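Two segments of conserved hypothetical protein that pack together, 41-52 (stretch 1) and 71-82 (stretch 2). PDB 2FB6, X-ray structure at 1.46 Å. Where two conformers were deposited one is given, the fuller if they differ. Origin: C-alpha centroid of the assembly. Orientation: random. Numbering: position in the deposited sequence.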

# COMPACT_ATOMS: atom_id res chain seq x y z
N HIS A 41 -3.46 12.50 -1.17
CA HIS A 41 -2.79 11.37 -1.84
C HIS A 41 -2.39 10.37 -0.79
O HIS A 41 -1.81 10.75 0.21
CB HIS A 41 -1.54 11.87 -2.58
CG HIS A 41 -1.83 12.98 -3.53
ND1 HIS A 41 -1.59 14.30 -3.22
CD2 HIS A 41 -2.40 12.98 -4.75
CE1 HIS A 41 -1.98 15.07 -4.22
NE2 HIS A 41 -2.47 14.29 -5.16
N ILE A 42 -2.68 9.09 -1.05
CA ILE A 42 -2.23 8.02 -0.16
C ILE A 42 -1.68 6.90 -1.01
O ILE A 42 -2.35 6.41 -1.93
CB ILE A 42 -3.35 7.46 0.73
CG1 ILE A 42 -4.02 8.58 1.56
CG2 ILE A 42 -2.80 6.33 1.62
CD1 ILE A 42 -5.13 8.11 2.46
N ASN A 43 -0.43 6.55 -0.74
CA ASN A 43 0.24 5.45 -1.42
C ASN A 43 0.57 4.35 -0.42
O ASN A 43 1.12 4.64 0.65
CB ASN A 43 1.54 5.94 -2.06
CG ASN A 43 2.29 4.83 -2.78
OD1 ASN A 43 3.45 4.54 -2.48
ND2 ASN A 43 1.63 4.20 -3.75
N ILE A 44 0.24 3.11 -0.76
CA ILE A 44 0.53 1.98 0.12
C ILE A 44 1.51 1.06 -0.59
O ILE A 44 1.30 0.71 -1.75
CB ILE A 44 -0.76 1.20 0.50
CG1 ILE A 44 -1.75 2.15 1.23
CG2 ILE A 44 -0.39 -0.04 1.36
CD1 ILE A 44 -3.06 1.52 1.61
N ILE A 45 2.58 0.71 0.11
CA ILE A 45 3.61 -0.19 -0.42
C ILE A 45 3.46 -1.55 0.27
O ILE A 45 3.59 -1.64 1.48
CB ILE A 45 5.03 0.35 -0.14
CG1 ILE A 45 5.21 1.78 -0.66
CG2 ILE A 45 6.07 -0.62 -0.72
CD1 ILE A 45 6.44 2.46 -0.06
N LEU A 46 3.19 -2.58 -0.52
CA LEU A 46 3.11 -3.94 -0.02
C LEU A 46 4.47 -4.60 -0.14
O LEU A 46 4.97 -4.83 -1.24
CB LEU A 46 2.10 -4.75 -0.84
CG LEU A 46 0.64 -4.49 -0.55
CD1 LEU A 46 -0.23 -5.21 -1.56
CD2 LEU A 46 0.32 -4.97 0.84
N TRP A 47 5.09 -4.93 1.00
CA TRP A 47 6.45 -5.45 0.95
C TRP A 47 6.70 -6.22 2.23
O TRP A 47 6.68 -5.63 3.31
CB TRP A 47 7.43 -4.26 0.85
CG TRP A 47 8.84 -4.61 0.47
CD1 TRP A 47 9.44 -5.83 0.54
CD2 TRP A 47 9.83 -3.70 0.01
NE1 TRP A 47 10.75 -5.73 0.14
CE2 TRP A 47 11.01 -4.43 -0.20
CE3 TRP A 47 9.82 -2.32 -0.27
CZ2 TRP A 47 12.19 -3.83 -0.66
CZ3 TRP A 47 11.00 -1.73 -0.74
CH2 TRP A 47 12.15 -2.48 -0.93
N GLY A 48 6.98 -7.52 2.11
CA GLY A 48 7.20 -8.37 3.29
C GLY A 48 6.08 -9.38 3.47
O GLY A 48 5.48 -9.81 2.49
N ALA A 49 5.79 -9.74 4.72
CA ALA A 49 4.79 -10.77 5.04
C ALA A 49 3.41 -10.42 4.46
O ALA A 49 2.64 -11.30 4.05
CB ALA A 49 4.72 -10.98 6.56
N SER A 50 3.13 -9.13 4.38
CA SER A 50 1.88 -8.64 3.81
C SER A 50 1.58 -9.11 2.38
O SER A 50 0.41 -9.25 2.01
CB SER A 50 1.89 -7.12 3.81
OG SER A 50 2.99 -6.65 3.06
N VAL A 51 2.62 -9.33 1.58
CA VAL A 51 2.42 -9.72 0.20
C VAL A 51 1.75 -11.10 0.13
O VAL A 51 0.82 -11.31 -0.65
CB VAL A 51 3.75 -9.70 -0.59
CG1 VAL A 51 3.57 -10.34 -1.97
CG2 VAL A 51 4.24 -8.27 -0.76
N LYS A 52 2.21 -12.01 0.99
CA LYS A 52 1.60 -13.34 1.10
C LYS A 52 0.17 -13.24 1.61
O LYS A 52 -0.72 -13.94 1.12
CB LYS A 52 2.42 -14.26 2.01
CG LYS A 52 3.68 -14.80 1.38
CD LYS A 52 4.32 -15.85 2.27
CE LYS A 52 5.72 -16.18 1.80
NZ LYS A 52 6.43 -17.09 2.75
N GLY A 71 -9.27 5.59 -4.74
CA GLY A 71 -8.17 6.38 -5.29
C GLY A 71 -6.86 6.29 -4.54
O GLY A 71 -5.90 6.99 -4.89
N ILE A 72 -6.81 5.46 -3.49
CA ILE A 72 -5.54 5.11 -2.86
C ILE A 72 -4.73 4.31 -3.89
O ILE A 72 -5.28 3.45 -4.57
CB ILE A 72 -5.80 4.24 -1.62
CG1 ILE A 72 -6.48 5.07 -0.53
CG2 ILE A 72 -4.52 3.59 -1.07
CD1 ILE A 72 -7.19 4.23 0.53
N THR A 73 -3.44 4.62 -4.03
CA THR A 73 -2.59 3.84 -4.93
C THR A 73 -1.92 2.73 -4.12
O THR A 73 -1.60 2.93 -2.95
CB THR A 73 -1.53 4.72 -5.67
OG1 THR A 73 -0.73 5.41 -4.71
CG2 THR A 73 -2.22 5.76 -6.54
N ILE A 74 -1.73 1.57 -4.73
CA ILE A 74 -1.10 0.43 -4.04
C ILE A 74 -0.10 -0.22 -4.98
O ILE A 74 -0.43 -0.50 -6.12
CB ILE A 74 -2.12 -0.64 -3.57
CG1 ILE A 74 -3.25 0.02 -2.77
CG2 ILE A 74 -1.39 -1.70 -2.71
CD1 ILE A 74 -4.32 -0.94 -2.29
N GLU A 75 1.14 -0.38 -4.51
CA GLU A 75 2.21 -0.99 -5.30
C GLU A 75 2.87 -2.06 -4.45
O GLU A 75 2.89 -1.94 -3.22
CB GLU A 75 3.22 0.07 -5.75
CG GLU A 75 3.78 0.94 -4.61
CD GLU A 75 4.70 2.07 -5.09
OE1 GLU A 75 4.99 2.13 -6.30
OE2 GLU A 75 5.14 2.87 -4.24
N ALA A 76 3.32 -3.12 -5.10
CA ALA A 76 3.91 -4.24 -4.38
C ALA A 76 5.30 -4.52 -4.90
O ALA A 76 5.55 -4.39 -6.11
CB ALA A 76 3.04 -5.50 -4.54
N CYS A 77 6.17 -4.91 -3.99
CA CYS A 77 7.53 -5.29 -4.30
C CYS A 77 7.54 -6.45 -5.30
O CYS A 77 7.05 -7.53 -5.00
CB CYS A 77 8.28 -5.64 -3.01
SG CYS A 77 9.91 -6.39 -3.25
N GLN A 78 8.09 -6.22 -6.49
CA GLN A 78 8.14 -7.25 -7.52
C GLN A 78 9.03 -8.42 -7.11
O GLN A 78 8.73 -9.57 -7.47
CB GLN A 78 8.58 -6.67 -8.86
CG GLN A 78 8.64 -7.69 -9.99
CD GLN A 78 8.70 -7.04 -11.37
OE1 GLN A 78 8.31 -5.88 -11.54
NE2 GLN A 78 9.18 -7.79 -12.35
N ASP A 79 10.13 -8.15 -6.40
CA ASP A 79 10.96 -9.26 -5.89
C ASP A 79 10.14 -10.15 -4.96
O ASP A 79 10.16 -11.38 -5.10
CB ASP A 79 12.16 -8.71 -5.14
CG ASP A 79 13.22 -8.17 -6.06
OD1 ASP A 79 13.94 -8.98 -6.69
OD2 ASP A 79 13.37 -6.92 -6.15
N CYS A 80 9.40 -9.55 -4.02
CA CYS A 80 8.52 -10.35 -3.16
C CYS A 80 7.49 -11.14 -3.93
O CYS A 80 7.29 -12.33 -3.66
CB CYS A 80 7.77 -9.47 -2.16
SG CYS A 80 8.78 -8.99 -0.78
N CYS A 81 6.80 -10.48 -4.86
CA CYS A 81 5.79 -11.15 -5.67
C CYS A 81 6.39 -12.33 -6.42
O CYS A 81 5.77 -13.42 -6.49
CB CYS A 81 5.14 -10.18 -6.64
SG CYS A 81 4.14 -8.93 -5.79
N GLU A 82 7.59 -12.14 -6.96
CA GLU A 82 8.23 -13.22 -7.72
C GLU A 82 8.74 -14.31 -6.79
O GLU A 82 8.60 -15.50 -7.10
CB GLU A 82 9.33 -12.67 -8.63
CG GLU A 82 8.74 -11.83 -9.75
CD GLU A 82 9.77 -11.30 -10.71
OE1 GLU A 82 10.97 -11.55 -10.49
OE2 GLU A 82 9.39 -10.62 -11.69
O HOH W 1 -4.10 8.72 -3.65

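Parallel strands that each run on into a helix offer a compact illustration of how backbone register dictates side-chain fit, and the segments 41-52 and 71-82 of this conserved hypothetical protein make a clear worked example. Their strands lie side by side, pointing the same way with an angle of 21° between them, and the pairs Asn 43 with Thr 73, Ile 44 with Ile 74, Ile 45 with Glu 75 and Leu 46 with Ala 76 sit directly across from one another.

The hydrogen bonds follow the classic parallel pattern, in which a residue on one strand bonds to residues flanking its partner on the other. The amide N of Ile 44 donates to Thr 73 O (2.9 Å), while Ile 44 O accepts from Glu 75 N (3.0 Å), so Ile 44 straddles Ile 74. Leu 46 repeats the arrangement around Ala 76: its N donates to Glu 75 O at 2.8 Å and its O accepts from Cys 77 N at 3.0 Å. At the start of the ladder, Thr 73 N donates to Ile 42 O (3.0 Å). Just before it a water takes over the bridging, accepting from Ile 42 N at 3.0 Å and donating to Gly 71 O at 2.8 Å. Between these bonds, alpha carbons approach carbonyl oxygens closely, as where Ile 74 CA lies 3.3 Å from Ile 44 O.

Because side chains alternate along a strand, each face of the ladder has its own character. One carries Ile 44, Leu 46, Ile 74 and Ala 76, and here the packing is staggered. The arm of Ile 44 reaches back toward the start of the strands, bringing its CD1 to 3.7 Å from Ile 72 CG2. Leu 46 does likewise one step on, its CD1 resting 3.9 Å from Ile 74 CG2. Opposite Leu 46 lies the small Ala 76; their CA atoms are 4.4 Å apart, the closest spacing of the register, and their CB atoms meet at 3.9 Å. The other face, with Asn 43, Ile 45, Thr 73 and Glu 75, is more polar. The end of Glu 75 bends nearer to the first strand than its base does, and its OE2 comes within 3.7 Å of Ile 45 CG1.

Where the strands end, the fit changes from a ladder to a cover over a flat ring. Cys 77, the last residue of its strand, lies over one face of the Trp 47 indole, with CB 3.7 Å and SG 3.8 Å from the centroid of the five-membered ring. The same sulfur caps the second helix, accepting from Cys 80 N at 3.3 Å, so a single thiol group helps both to cover the ring and to start the helix. Cys 80 SG approaches the indole obliquely, 3.5 Å from Trp 47 CD1. Val 51, on the first helix, points toward the second segment and meets two cysteines: its CG2 lies 4.0 Å from Cys 80 CB, and its CG1 4.1 Å from Cys 81 SG.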